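Local structure of KLLA0E08119p (Kluyveromyces lactis, 3VA7) at residues G507-Y512 and I745-G750; L654-T659 and L808-D813; A763-W768 and Q791-Q796. The protein probably catalyses the biotin- and ATP-dependent carboxylation of urea to urea-1-carboxylate, this chain being the urea carboxylase part of a longer bifunctional enzyme. All coordinates share one frame; numbering follows the deposited sequence.

How the interactions relate
Following the chain from its N terminus, interaction 1 opens first, at the lead-in to helix 511-520, and closes when the turn after strand 742-746 comes back to it. Interaction 2 starts inside that loop, at 654-659, and closes only at 808-813, so the two cross. Interaction 3 begins after interaction 1 has closed and is nested within interaction 2, closing a 22-residue loop as helix 786-802 returns to the turn before helix 767-770. Tyr512 of interaction 1 packs on Pro655 and Leu808 of interaction 2 and on Gln796 of interaction 3. A probable hydrogen bond from Leu809 N to Ser795 OG joins interactions 2 and 3. All three involve the carboxyltransferase subdomain A and B region.

Interaction 1. Residues G507-Y512 and I745-G750; sequences GPMDSY and IITCDG
Met509 reaches across to Thr747 and Cys748 with its sulfur and its methyl carbon. Its SD touches both residues and has its nearer partner in SG of Cys748, 3.6 Å away, a contact of one sulfur with the other, while CE touches the threonine alone. There CE is 3.6 Å from Thr747 CB and 3.8 Å from Thr747 CG2, the two side chains passing each other at a slant. Met509 CG is anti to its backbone N (chi1 -164°), and the bend at chi2 (80°) then swings the thioether toward the turn. These groups meet in the carboxyltransferase domain, subdomain A and B, where strand 742-746 of a mixed sheet runs into a type I turn from Thr747 to Gly750; just before that turn, Ile746 touches the bound biotin group. Cys748, at the second position of the turn, points its side chain at 507-512, and its SG comes to 3.4 Å from Gly507 O. Thr747 OG1 is 3.4 Å from Met509 CE but has its polar partner in Arg699 O. Arg699 also ties both segments together, through a hydrogen bond from NH1 to Gly507 O and a salt bridge from NE to Asp749 OD2. Beyond Met509, Asp510 takes the N-cap position of helix 511-520, and its OD1 is hydrogen-bonded to Ser513 OG.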
ATOM      1  N   GLY A 507      -1.034  -2.024  13.919  1.00 24.97           N
ATOM      2  CA  GLY A 507      -0.583  -1.442  15.151  1.00 26.42           C
ATOM      3  C   GLY A 507       0.490  -2.304  15.777  1.00 27.58           C
ATOM      4  O   GLY A 507       0.911  -3.313  15.172  1.00 28.07           O
ATOM      5  N   PRO A 508       0.922  -1.940  16.994  1.00 27.97           N
ATOM      6  CA  PRO A 508       2.025  -2.645  17.650  1.00 28.36           C
ATOM      7  C   PRO A 508       1.593  -4.015  18.087  1.00 29.93           C
ATOM      8  O   PRO A 508       0.472  -4.254  18.596  1.00 29.58           O
ATOM      9  CB  PRO A 508       2.277  -1.841  18.911  1.00 28.51           C
ATOM     10  CG  PRO A 508       0.916  -1.206  19.214  1.00 28.74           C
ATOM     11  CD  PRO A 508       0.257  -0.962  17.876  1.00 28.03           C
ATOM     12  N   MET A 509       2.528  -4.915  17.919  1.00 31.15           N
ATOM     13  CA  MET A 509       2.392  -6.281  18.328  1.00 31.32           C
ATOM     14  C   MET A 509       2.429  -6.470  19.855  1.00 31.12           C
ATOM     15  O   MET A 509       1.905  -7.464  20.366  1.00 31.13           O
ATOM     16  CB  MET A 509       3.570  -6.970  17.677  1.00 31.96           C
ATOM     17  CG  MET A 509       3.468  -8.398  17.620  1.00 32.99           C
ATOM     18  SD  MET A 509       2.420  -8.894  16.285  1.00 35.56           S
ATOM     19  CE  MET A 509       3.069 -10.600  16.224  1.00 30.26           C
ATOM     20  N   ASP A 510       3.122  -5.566  20.570  1.00 30.76           N
ATOM     21  CA  ASP A 510       3.125  -5.550  22.034  1.00 29.84           C
ATOM     22  C   ASP A 510       2.595  -4.178  22.329  1.00 29.92           C
ATOM     23  O   ASP A 510       3.341  -3.185  22.287  1.00 30.17           O
ATOM     24  CB  ASP A 510       4.544  -5.791  22.624  1.00 29.21           C
ATOM     25  CG  ASP A 510       4.778  -5.146  24.060  1.00 30.16           C
ATOM     26  OD1 ASP A 510       5.951  -5.142  24.565  1.00 29.24           O
ATOM     27  OD2 ASP A 510       3.823  -4.633  24.691  1.00 28.03           O
ATOM     28  N   SER A 511       1.303  -4.109  22.624  1.00 29.45           N
ATOM     29  CA  SER A 511       0.687  -2.798  22.745  1.00 29.48           C
ATOM     30  C   SER A 511       1.013  -2.057  24.003  1.00 30.22           C
ATOM     31  O   SER A 511       0.949  -0.812  23.989  1.00 31.99           O
ATOM     32  CB  SER A 511      -0.826  -2.785  22.476  1.00 29.81           C
ATOM     33  OG  SER A 511      -1.617  -3.200  23.555  1.00 24.51           O
ATOM     34  N   TYR A 512       1.401  -2.764  25.062  1.00 30.03           N
ATOM     35  CA  TYR A 512       1.735  -2.086  26.355  1.00 30.45           C
ATOM     36  C   TYR A 512       3.014  -1.208  26.311  1.00 30.24           C
ATOM     37  O   TYR A 512       2.975   0.016  26.608  1.00 30.83           O
ATOM     38  CB  TYR A 512       1.728  -3.076  27.555  1.00 30.70           C
ATOM     39  CG  TYR A 512       1.684  -2.367  28.883  1.00 32.47           C
ATOM     40  CD1 TYR A 512       0.643  -1.495  29.193  1.00 32.89           C
ATOM     41  CD2 TYR A 512       2.715  -2.504  29.803  1.00 33.87           C
ATOM     42  CE1 TYR A 512       0.622  -0.808  30.380  1.00 34.29           C
ATOM     43  CE2 TYR A 512       2.708  -1.798  30.999  1.00 34.67           C
ATOM     44  CZ  TYR A 512       1.665  -0.960  31.281  1.00 34.87           C
ATOM     45  OH  TYR A 512       1.651  -0.263  32.459  1.00 35.25           O
ATOM     46  N   ILE A 745      -0.777 -18.647  16.999  1.00 27.71           N
ATOM     47  CA  ILE A 745      -1.487 -17.572  17.604  1.00 26.55           C
ATOM     48  C   ILE A 745      -1.731 -16.421  16.631  1.00 26.93           C
ATOM     49  O   ILE A 745      -0.788 -15.781  16.194  1.00 26.10           O
ATOM     50  CB  ILE A 745      -0.767 -17.019  18.837  1.00 26.92           C
ATOM     51  CG1 ILE A 745      -0.419 -18.161  19.818  1.00 23.44           C
ATOM     52  CG2 ILE A 745      -1.655 -15.918  19.515  1.00 25.39           C
ATOM     53  CD1 ILE A 745       0.603 -17.711  20.806  1.00 21.78           C
ATOM     54  N   ILE A 746      -3.016 -16.129  16.388  1.00 26.51           N
ATOM     55  CA  ILE A 746      -3.486 -15.023  15.539  1.00 26.16           C
ATOM     56  C   ILE A 746      -3.140 -13.646  16.139  1.00 26.10           C
ATOM     57  O   ILE A 746      -3.685 -13.253  17.157  1.00 27.07           O
ATOM     58  CB  ILE A 746      -5.060 -15.143  15.244  1.00 26.45           C
ATOM     59  CG1 ILE A 746      -5.470 -16.559  14.807  1.00 23.89           C
ATOM     60  CG2 ILE A 746      -5.518 -14.163  14.190  1.00 25.55           C
ATOM     61  CD1 ILE A 746      -4.689 -17.011  13.659  1.00 25.43           C
ATOM     62  N   THR A 747      -2.269 -12.887  15.504  1.00 24.94           N
ATOM     63  CA  THR A 747      -1.868 -11.621  16.098  1.00 24.61           C
ATOM     64  C   THR A 747      -2.344 -10.415  15.267  1.00 24.76           C
ATOM     65  O   THR A 747      -3.149 -10.569  14.365  1.00 25.04           O
ATOM     66  CB  THR A 747      -0.346 -11.615  16.246  1.00 26.17           C
ATOM     67  OG1 THR A 747       0.256 -11.915  14.933  1.00 27.95           O
ATOM     68  CG2 THR A 747       0.096 -12.658  17.376  1.00 18.51           C
ATOM     69  N   CYS A 748      -1.839  -9.215  15.532  1.00 24.63           N
ATOM     70  CA  CYS A 748      -2.440  -7.997  14.943  1.00 24.90           C
ATOM     71  C   CYS A 748      -2.404  -7.812  13.416  1.00 24.20           C
ATOM     72  O   CYS A 748      -3.137  -6.990  12.900  1.00 23.44           O
ATOM     73  CB  CYS A 748      -1.933  -6.738  15.636  1.00 24.29           C
ATOM     74  SG  CYS A 748      -0.145  -6.523  15.404  1.00 31.69           S
ATOM     75  N   ASP A 749      -1.525  -8.511  12.703  1.00 24.87           N
ATOM     76  CA  ASP A 749      -1.609  -8.532  11.214  1.00 24.63           C
ATOM     77  C   ASP A 749      -2.289  -9.795  10.711  1.00 25.01           C
ATOM     78  O   ASP A 749      -2.031 -10.225   9.584  1.00 25.96           O
ATOM     79  CB  ASP A 749      -0.265  -8.422  10.555  1.00 23.16           C
ATOM     80  CG  ASP A 749       0.232  -6.997  10.498  1.00 26.50           C
ATOM     81  OD1 ASP A 749      -0.570  -6.053  10.803  1.00 23.90           O
ATOM     82  OD2 ASP A 749       1.450  -6.841  10.167  1.00 26.03           O
ATOM     83  N   GLY A 750      -3.150 -10.377  11.537  1.00 23.96           N
ATOM     84  CA  GLY A 750      -3.561 -11.766  11.332  1.00 24.96           C
ATOM     85  C   GLY A 750      -4.881 -11.989  10.612  1.00 24.82           C
ATOM     86  O   GLY A 750      -5.609 -11.017  10.342  1.00 25.75           O
TER

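Interaction 2. Residues L654-T659 and L808-D813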
ATOM      1  N   LEU A 654       6.256  -0.754  34.524  1.00 40.69           N
ATOM      2  CA  LEU A 654       6.921  -1.506  33.455  1.00 40.58           C
ATOM      3  C   LEU A 654       6.424  -2.947  33.434  1.00 40.18           C
ATOM      4  O   LEU A 654       6.142  -3.509  34.490  1.00 40.49           O
ATOM      5  CB  LEU A 654       8.441  -1.477  33.570  1.00 40.01           C
ATOM      6  CG  LEU A 654       9.063  -0.082  33.550  1.00 41.13           C
ATOM      7  CD1 LEU A 654      10.588  -0.227  33.740  1.00 38.23           C
ATOM      8  CD2 LEU A 654       8.683   0.753  32.289  1.00 39.09           C
ATOM      9  N   PRO A 655       6.278  -3.527  32.230  1.00 39.47           N
ATOM     10  CA  PRO A 655       5.878  -4.916  32.125  1.00 39.66           C
ATOM     11  C   PRO A 655       7.041  -5.837  32.475  1.00 39.44           C
ATOM     12  O   PRO A 655       8.200  -5.463  32.275  1.00 40.03           O
ATOM     13  CB  PRO A 655       5.523  -5.065  30.639  1.00 39.69           C
ATOM     14  CG  PRO A 655       6.257  -3.974  29.959  1.00 38.46           C
ATOM     15  CD  PRO A 655       6.228  -2.849  30.925  1.00 38.90           C
ATOM     16  N   THR A 656       6.722  -7.018  32.985  1.00 38.17           N
ATOM     17  CA  THR A 656       7.720  -7.997  33.328  1.00 37.28           C
ATOM     18  C   THR A 656       7.834  -8.980  32.205  1.00 36.89           C
ATOM     19  O   THR A 656       7.060  -9.929  32.099  1.00 35.66           O
ATOM     20  CB  THR A 656       7.377  -8.813  34.614  1.00 37.21           C
ATOM     21  OG1 THR A 656       6.876  -7.948  35.626  1.00 37.47           O
ATOM     22  CG2 THR A 656       8.612  -9.491  35.138  1.00 37.69           C
ATOM     23  N   LEU A 657       8.852  -8.763  31.394  1.00 37.49           N
ATOM     24  CA  LEU A 657       9.254  -9.691  30.372  1.00 37.58           C
ATOM     25  C   LEU A 657       9.882 -10.914  31.003  1.00 37.83           C
ATOM     26  O   LEU A 657      10.490 -10.826  32.043  1.00 38.84           O
ATOM     27  CB  LEU A 657      10.240  -8.979  29.466  1.00 37.71           C
ATOM     28  CG  LEU A 657       9.601  -8.080  28.414  1.00 38.08           C
ATOM     29  CD1 LEU A 657       9.127  -6.779  29.046  1.00 40.39           C
ATOM     30  CD2 LEU A 657      10.559  -7.791  27.277  1.00 37.05           C
ATOM     31  N   SER A 658       9.727 -12.071  30.393  1.00 38.42           N
ATOM     32  CA  SER A 658      10.442 -13.264  30.838  1.00 38.87           C
ATOM     33  C   SER A 658      11.939 -13.087  30.865  1.00 40.32           C
ATOM     34  O   SER A 658      12.517 -12.216  30.201  1.00 41.31           O
ATOM     35  CB  SER A 658      10.172 -14.406  29.900  1.00 38.01           C
ATOM     36  OG  SER A 658      10.861 -15.550  30.333  1.00 35.83           O
ATOM     37  N   THR A 659      12.588 -13.970  31.592  1.00 41.86           N
ATOM     38  CA  THR A 659      14.021 -13.803  31.881  1.00 42.65           C
ATOM     39  C   THR A 659      14.852 -14.932  31.312  1.00 42.08           C
ATOM     40  O   THR A 659      16.049 -14.858  31.280  1.00 42.55           O
ATOM     41  CB  THR A 659      14.206 -13.500  33.435  1.00 43.39           C
ATOM     42  OG1 THR A 659      14.575 -12.131  33.577  1.00 40.81           O
ATOM     43  CG2 THR A 659      15.166 -14.470  34.211  1.00 44.65           C
ATOM     44  N   LEU A 808      -0.485  -1.230  37.829  1.00 45.79           N
ATOM     45  CA  LEU A 808      -0.438  -2.312  36.859  1.00 45.55           C
ATOM     46  C   LEU A 808      -0.591  -3.658  37.521  1.00 46.08           C
ATOM     47  O   LEU A 808       0.194  -4.019  38.389  1.00 46.67           O
ATOM     48  CB  LEU A 808       0.892  -2.301  36.060  1.00 45.47           C
ATOM     49  CG  LEU A 808       1.216  -3.481  35.096  1.00 44.93           C
ATOM     50  CD1 LEU A 808       0.397  -3.379  33.787  1.00 41.40           C
ATOM     51  CD2 LEU A 808       2.714  -3.674  34.796  1.00 39.03           C
ATOM     52  N   LEU A 809      -1.579  -4.417  37.072  1.00 46.44           N
ATOM     53  CA  LEU A 809      -1.780  -5.764  37.524  1.00 47.15           C
ATOM     54  C   LEU A 809      -1.221  -6.723  36.511  1.00 47.07           C
ATOM     55  O   LEU A 809      -1.286  -6.452  35.332  1.00 47.20           O
ATOM     56  CB  LEU A 809      -3.257  -6.016  37.651  1.00 47.94           C
ATOM     57  CG  LEU A 809      -3.775  -5.835  39.051  1.00 49.74           C
ATOM     58  CD1 LEU A 809      -4.988  -4.917  38.977  1.00 54.49           C
ATOM     59  CD2 LEU A 809      -4.124  -7.228  39.577  1.00 53.14           C
ATOM     60  N   GLU A 810      -0.683  -7.842  36.984  1.00 47.07           N
ATOM     61  CA  GLU A 810      -0.084  -8.843  36.131  1.00 47.50           C
ATOM     62  C   GLU A 810      -0.514 -10.190  36.630  1.00 48.03           C
ATOM     63  O   GLU A 810      -0.937 -10.325  37.783  1.00 48.77           O
ATOM     64  CB  GLU A 810       1.441  -8.765  36.116  1.00 47.09           C
ATOM     65  CG  GLU A 810       2.013  -7.632  35.262  1.00 48.97           C
ATOM     66  CD  GLU A 810       3.506  -7.811  34.960  1.00 52.29           C
ATOM     67  OE1 GLU A 810       4.315  -7.711  35.943  1.00 49.80           O
ATOM     68  OE2 GLU A 810       3.852  -8.022  33.746  1.00 51.21           O
ATOM     69  N   LEU A 811      -0.435 -11.176  35.744  1.00 48.59           N
ATOM     70  CA  LEU A 811      -0.637 -12.575  36.070  1.00 49.43           C
ATOM     71  C   LEU A 811      -0.027 -12.939  37.437  1.00 50.84           C
ATOM     72  O   LEU A 811       1.121 -12.549  37.761  1.00 50.72           O
ATOM     73  CB  LEU A 811       0.004 -13.412  34.959  1.00 48.71           C
ATOM     74  CG  LEU A 811      -0.806 -14.561  34.386  1.00 47.86           C
ATOM     75  CD1 LEU A 811      -2.173 -14.053  34.006  1.00 47.42           C
ATOM     76  CD2 LEU A 811      -0.129 -15.227  33.199  1.00 44.37           C
ATOM     77  N   SER A 812      -0.807 -13.654  38.243  1.00 52.27           N
ATOM     78  CA  SER A 812      -0.318 -14.238  39.500  1.00 54.42           C
ATOM     79  C   SER A 812      -1.239 -15.388  39.843  1.00 55.54           C
ATOM     80  O   SER A 812      -2.397 -15.381  39.414  1.00 55.53           O
ATOM     81  CB  SER A 812      -0.273 -13.215  40.640  1.00 54.19           C
ATOM     82  OG  SER A 812      -1.572 -12.737  40.939  1.00 55.88           O
ATOM     83  N   ASP A 813      -0.740 -16.371  40.593  1.00 56.70           N
ATOM     84  CA  ASP A 813      -1.497 -17.613  40.799  1.00 58.35           C
ATOM     85  C   ASP A 813      -2.947 -17.479  41.224  1.00 57.97           C
ATOM     86  O   ASP A 813      -3.782 -18.244  40.751  1.00 57.80           O
ATOM     87  CB  ASP A 813      -0.750 -18.563  41.715  1.00 59.47           C
ATOM     88  CG  ASP A 813       0.616 -18.882  41.169  1.00 63.24           C
ATOM     89  OD1 ASP A 813       0.668 -19.333  39.997  1.00 64.49           O
ATOM     90  OD2 ASP A 813       1.629 -18.625  41.877  1.00 67.30           O
TER
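Glu810 grips Thr656 with both oxygens of its carboxylate, and its side chain reaches across between the two loops. Its CB leaves the backbone in the direction of 654-659 without yet touching it. CG, set anti to the carbonyl carbon (chi1 -77°), passes 4.0 Å from CD2 of Leu808 in its own segment. From CG the chain runs extended, which carries CD to 3.4 Å from Thr656 OG1. At the tip the two oxygens part. OE1 accepts the hydroxyl of Thr656 through its syn lone pair, with OG1 2.6 Å from OE1. OE2 accepts the backbone N-H of the same residue, Thr656 N lying 3.1 Å from Glu810 OE2; the bond is nearly straight at 168°, and the donor sits 24° out of the carboxylate plane on the syn side. Thr656 can offer both donors at once because its OG1 is turned beside its own backbone N. Two bonds to one residue close a ring, and they should hinder rotation of the carboxylate about CG-CD. OE2 also comes within 4.0 Å of Pro655 CA. A second touch is van der Waals: Leu808 CD2 lies 3.4 Å from the carbonyl oxygen Leu654 O. The contact is at the surface and joins two loops without regular structure, one between strands 626-628 and 662-669 in the carboxyltransferase subdomain A and B region, the other following helix 786-802. Beneath them, Leu654 and Pro655 rest on Leu516 of helix 511-520, Leu657 packs on Trp768 of helix 767-770, and Leu808 lies against Ser799 of helix 786-802.

Interaction 3. Residues A763-W768 and Q791-Q796; sequences AEAELW and QLKESQ. With NA (sodium ion), chain K.
A sodium site marks one end of this contact, where the turn leading into helix 767-770 of the carboxyltransferase A and B part lies against helix 786-802. Glu764 binds the ion through OE2 at 2.7 Å, its chain extended from a CG anti to the backbone N (chi1 -177°). Asp845, from the carboxyltransferase C and D part, is another ligand, so the ion bridges the two parts; water 1 is bound as well. Lys793 crosses the glutamate at a slant: its CE lies 3.5 Å from Glu764 OE1, but its NZ, 4.2 Å from that oxygen, is too distant for a salt bridge. The ammonium is instead paired with Asp797 OD2, and it gives a weak hydrogen bond to the sodium-bound water, NZ to O 3.2 Å. Cut back to an alanine here, Lys793 would probably leave Asp797 without its charged mate, the Glu764 carboxylate without the methylenes lying against it and the sodium-bound water without its weak donor. Next to the site Ala765 sets its methyl directly on the helix, CB being 3.7 Å from Lys793 N and 3.9 Å from Leu792 CB. Glu766, whose OE1 is held by Gly666 N and Lys769, passes its OE2 4.1 Å from Leu792 CD1. Within the helix Leu792 O accepts two bonds, one from Gln796 N and one from Ser795 OG at 3.0 Å.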
ATOM      1  N   ALA A 763      -5.724 -13.358  26.186  1.00 28.98           N
ATOM      2  CA  ALA A 763      -6.574 -12.273  26.657  1.00 28.32           C
ATOM      3  C   ALA A 763      -6.061 -11.001  26.071  1.00 27.81           C
ATOM      4  O   ALA A 763      -4.895 -10.856  25.899  1.00 28.18           O
ATOM      5  CB  ALA A 763      -6.640 -12.196  28.177  1.00 28.01           C
ATOM      6  N   GLU A 764      -6.938 -10.078  25.750  1.00 28.24           N
ATOM      7  CA  GLU A 764      -6.501  -8.866  25.112  1.00 28.84           C
ATOM      8  C   GLU A 764      -5.172  -8.396  25.695  1.00 29.69           C
ATOM      9  O   GLU A 764      -4.225  -8.095  24.950  1.00 29.88           O
ATOM     10  CB  GLU A 764      -7.549  -7.785  25.309  1.00 28.20           C
ATOM     11  CG  GLU A 764      -7.236  -6.475  24.607  1.00 28.84           C
ATOM     12  CD  GLU A 764      -8.401  -5.512  24.672  1.00 32.01           C
ATOM     13  OE1 GLU A 764      -8.204  -4.341  24.310  1.00 31.20           O
ATOM     14  OE2 GLU A 764      -9.517  -5.928  25.120  1.00 35.07           O
ATOM     15  N   ALA A 765      -5.132  -8.360  27.030  1.00 30.11           N
ATOM     16  CA  ALA A 765      -4.110  -7.682  27.811  1.00 30.39           C
ATOM     17  C   ALA A 765      -2.924  -8.592  27.976  1.00 30.85           C
ATOM     18  O   ALA A 765      -1.886  -8.160  28.504  1.00 31.22           O
ATOM     19  CB  ALA A 765      -4.669  -7.343  29.191  1.00 30.72           C
ATOM     20  N   GLU A 766      -3.097  -9.851  27.585  1.00 30.36           N
ATOM     21  CA  GLU A 766      -1.987 -10.788  27.513  1.00 31.87           C
ATOM     22  C   GLU A 766      -1.272 -10.857  26.137  1.00 31.98           C
ATOM     23  O   GLU A 766      -0.153 -11.376  26.041  1.00 31.99           O
ATOM     24  CB  GLU A 766      -2.409 -12.179  27.991  1.00 31.77           C
ATOM     25  CG  GLU A 766      -2.837 -12.158  29.424  1.00 33.65           C
ATOM     26  CD  GLU A 766      -1.669 -12.409  30.337  1.00 34.41           C
ATOM     27  OE1 GLU A 766      -1.150 -13.542  30.271  1.00 38.64           O
ATOM     28  OE2 GLU A 766      -1.264 -11.498  31.082  1.00 29.81           O
ATOM     29  N   LEU A 767      -1.906 -10.323  25.095  1.00 31.89           N
ATOM     30  CA  LEU A 767      -1.330 -10.348  23.732  1.00 31.90           C
ATOM     31  C   LEU A 767       0.069  -9.737  23.636  1.00 31.60           C
ATOM     32  O   LEU A 767       0.857 -10.204  22.836  1.00 31.44           O
ATOM     33  CB  LEU A 767      -2.279  -9.694  22.710  1.00 31.75           C
ATOM     34  CG  LEU A 767      -3.091 -10.756  21.981  1.00 33.42           C
ATOM     35  CD1 LEU A 767      -4.108 -10.125  21.027  1.00 34.72           C
ATOM     36  CD2 LEU A 767      -2.139 -11.650  21.199  1.00 36.19           C
ATOM     37  N   TRP A 768       0.372  -8.710  24.444  1.00 31.09           N
ATOM     38  CA  TRP A 768       1.695  -8.109  24.446  1.00 32.16           C
ATOM     39  C   TRP A 768       2.789  -9.115  24.678  1.00 31.54           C
ATOM     40  O   TRP A 768       3.858  -8.940  24.179  1.00 31.73           O
ATOM     41  CB  TRP A 768       1.832  -7.017  25.490  1.00 33.56           C
ATOM     42  CG  TRP A 768       2.207  -7.525  26.894  1.00 38.61           C
ATOM     43  CD1 TRP A 768       1.342  -7.851  27.908  1.00 41.34           C
ATOM     44  CD2 TRP A 768       3.534  -7.751  27.411  1.00 40.68           C
ATOM     45  NE1 TRP A 768       2.049  -8.275  29.024  1.00 42.12           N
ATOM     46  CE2 TRP A 768       3.390  -8.216  28.752  1.00 42.35           C
ATOM     47  CE3 TRP A 768       4.825  -7.610  26.875  1.00 39.34           C
ATOM     48  CZ2 TRP A 768       4.496  -8.526  29.572  1.00 40.55           C
ATOM     49  CZ3 TRP A 768       5.918  -7.937  27.674  1.00 39.41           C
ATOM     50  CH2 TRP A 768       5.741  -8.392  29.020  1.00 40.21           C
ATOM     51  N   GLN A 791      -9.790  -7.246  34.288  1.00 37.42           N
ATOM     52  CA  GLN A 791      -9.021  -6.601  35.373  1.00 37.88           C
ATOM     53  C   GLN A 791      -7.647  -6.212  34.854  1.00 36.47           C
ATOM     54  O   GLN A 791      -7.234  -5.048  35.021  1.00 36.47           O
ATOM     55  CB  GLN A 791      -8.885  -7.526  36.607  1.00 38.45           C
ATOM     56  CG  GLN A 791     -10.017  -7.438  37.636  1.00 42.25           C
ATOM     57  CD  GLN A 791     -10.034  -8.629  38.613  1.00 47.29           C
ATOM     58  OE1 GLN A 791     -11.038  -9.332  38.715  1.00 50.26           O
ATOM     59  NE2 GLN A 791      -8.914  -8.872  39.305  1.00 47.75           N
ATOM     60  N   LEU A 792      -6.957  -7.178  34.230  1.00 34.50           N
ATOM     61  CA  LEU A 792      -5.639  -6.922  33.677  1.00 33.41           C
ATOM     62  C   LEU A 792      -5.744  -5.749  32.695  1.00 33.14           C
ATOM     63  O   LEU A 792      -4.997  -4.771  32.762  1.00 31.97           O
ATOM     64  CB  LEU A 792      -5.124  -8.173  32.988  1.00 32.95           C
ATOM     65  CG  LEU A 792      -4.800  -9.388  33.859  1.00 32.46           C
ATOM     66  CD1 LEU A 792      -4.743 -10.705  33.082  1.00 29.87           C
ATOM     67  CD2 LEU A 792      -3.484  -9.177  34.570  1.00 31.76           C
ATOM     68  N   LYS A 793      -6.725  -5.835  31.811  1.00 33.12           N
ATOM     69  CA  LYS A 793      -6.858  -4.847  30.771  1.00 34.04           C
ATOM     70  C   LYS A 793      -7.029  -3.475  31.359  1.00 35.02           C
ATOM     71  O   LYS A 793      -6.300  -2.558  30.994  1.00 36.01           O
ATOM     72  CB  LYS A 793      -8.069  -5.172  29.894  1.00 34.26           C
ATOM     73  CG  LYS A 793      -8.032  -4.528  28.558  1.00 32.31           C
ATOM     74  CD  LYS A 793      -8.844  -3.264  28.551  1.00 31.67           C
ATOM     75  CE  LYS A 793      -8.526  -2.498  27.277  1.00 31.78           C
ATOM     76  NZ  LYS A 793      -9.538  -1.472  27.040  1.00 29.79           N
ATOM     77  N   GLU A 794      -8.009  -3.336  32.257  1.00 36.04           N
ATOM     78  CA  GLU A 794      -8.313  -2.056  32.893  1.00 37.44           C
ATOM     79  C   GLU A 794      -7.118  -1.489  33.646  1.00 37.41           C
ATOM     80  O   GLU A 794      -6.911  -0.269  33.656  1.00 37.44           O
ATOM     81  CB  GLU A 794      -9.537  -2.163  33.796  1.00 38.48           C
ATOM     82  CG  GLU A 794     -10.833  -1.716  33.111  1.00 43.75           C
ATOM     83  CD  GLU A 794     -12.098  -2.403  33.674  1.00 53.80           C
ATOM     84  OE1 GLU A 794     -13.197  -2.162  33.080  1.00 60.21           O
ATOM     85  OE2 GLU A 794     -12.023  -3.174  34.682  1.00 53.40           O
ATOM     86  N   SER A 795      -6.318  -2.375  34.242  1.00 36.72           N
ATOM     87  CA  SER A 795      -5.124  -1.945  34.910  1.00 36.55           C
ATOM     88  C   SER A 795      -4.128  -1.348  33.917  1.00 37.04           C
ATOM     89  O   SER A 795      -3.365  -0.464  34.300  1.00 37.06           O
ATOM     90  CB  SER A 795      -4.477  -3.093  35.663  1.00 36.35           C
ATOM     91  OG  SER A 795      -3.355  -3.566  34.941  1.00 36.73           O
ATOM     92  N   GLN A 796      -4.106  -1.814  32.660  1.00 36.64           N
ATOM     93  CA  GLN A 796      -3.167  -1.222  31.716  1.00 36.84           C
ATOM     94  C   GLN A 796      -3.659   0.186  31.328  1.00 37.90           C
ATOM     95  O   GLN A 796      -2.885   1.144  31.222  1.00 37.81           O
ATOM     96  CB  GLN A 796      -2.920  -2.119  30.495  1.00 36.98           C
ATOM     97  CG  GLN A 796      -2.219  -3.469  30.799  1.00 35.25           C
ATOM     98  CD  GLN A 796      -2.054  -4.410  29.579  1.00 35.10           C
ATOM     99  OE1 GLN A 796      -1.523  -5.530  29.707  1.00 34.64           O
ATOM    100  NE2 GLN A 796      -2.503  -3.964  28.403  1.00 35.72           N
TER
HETATM  101 NA    NA K1910     -11.119  -6.379  27.270  1.00 62.09          NA
HETATM  102  O   HOH W   1     -11.397  -3.834  25.830  1.00 46.00           O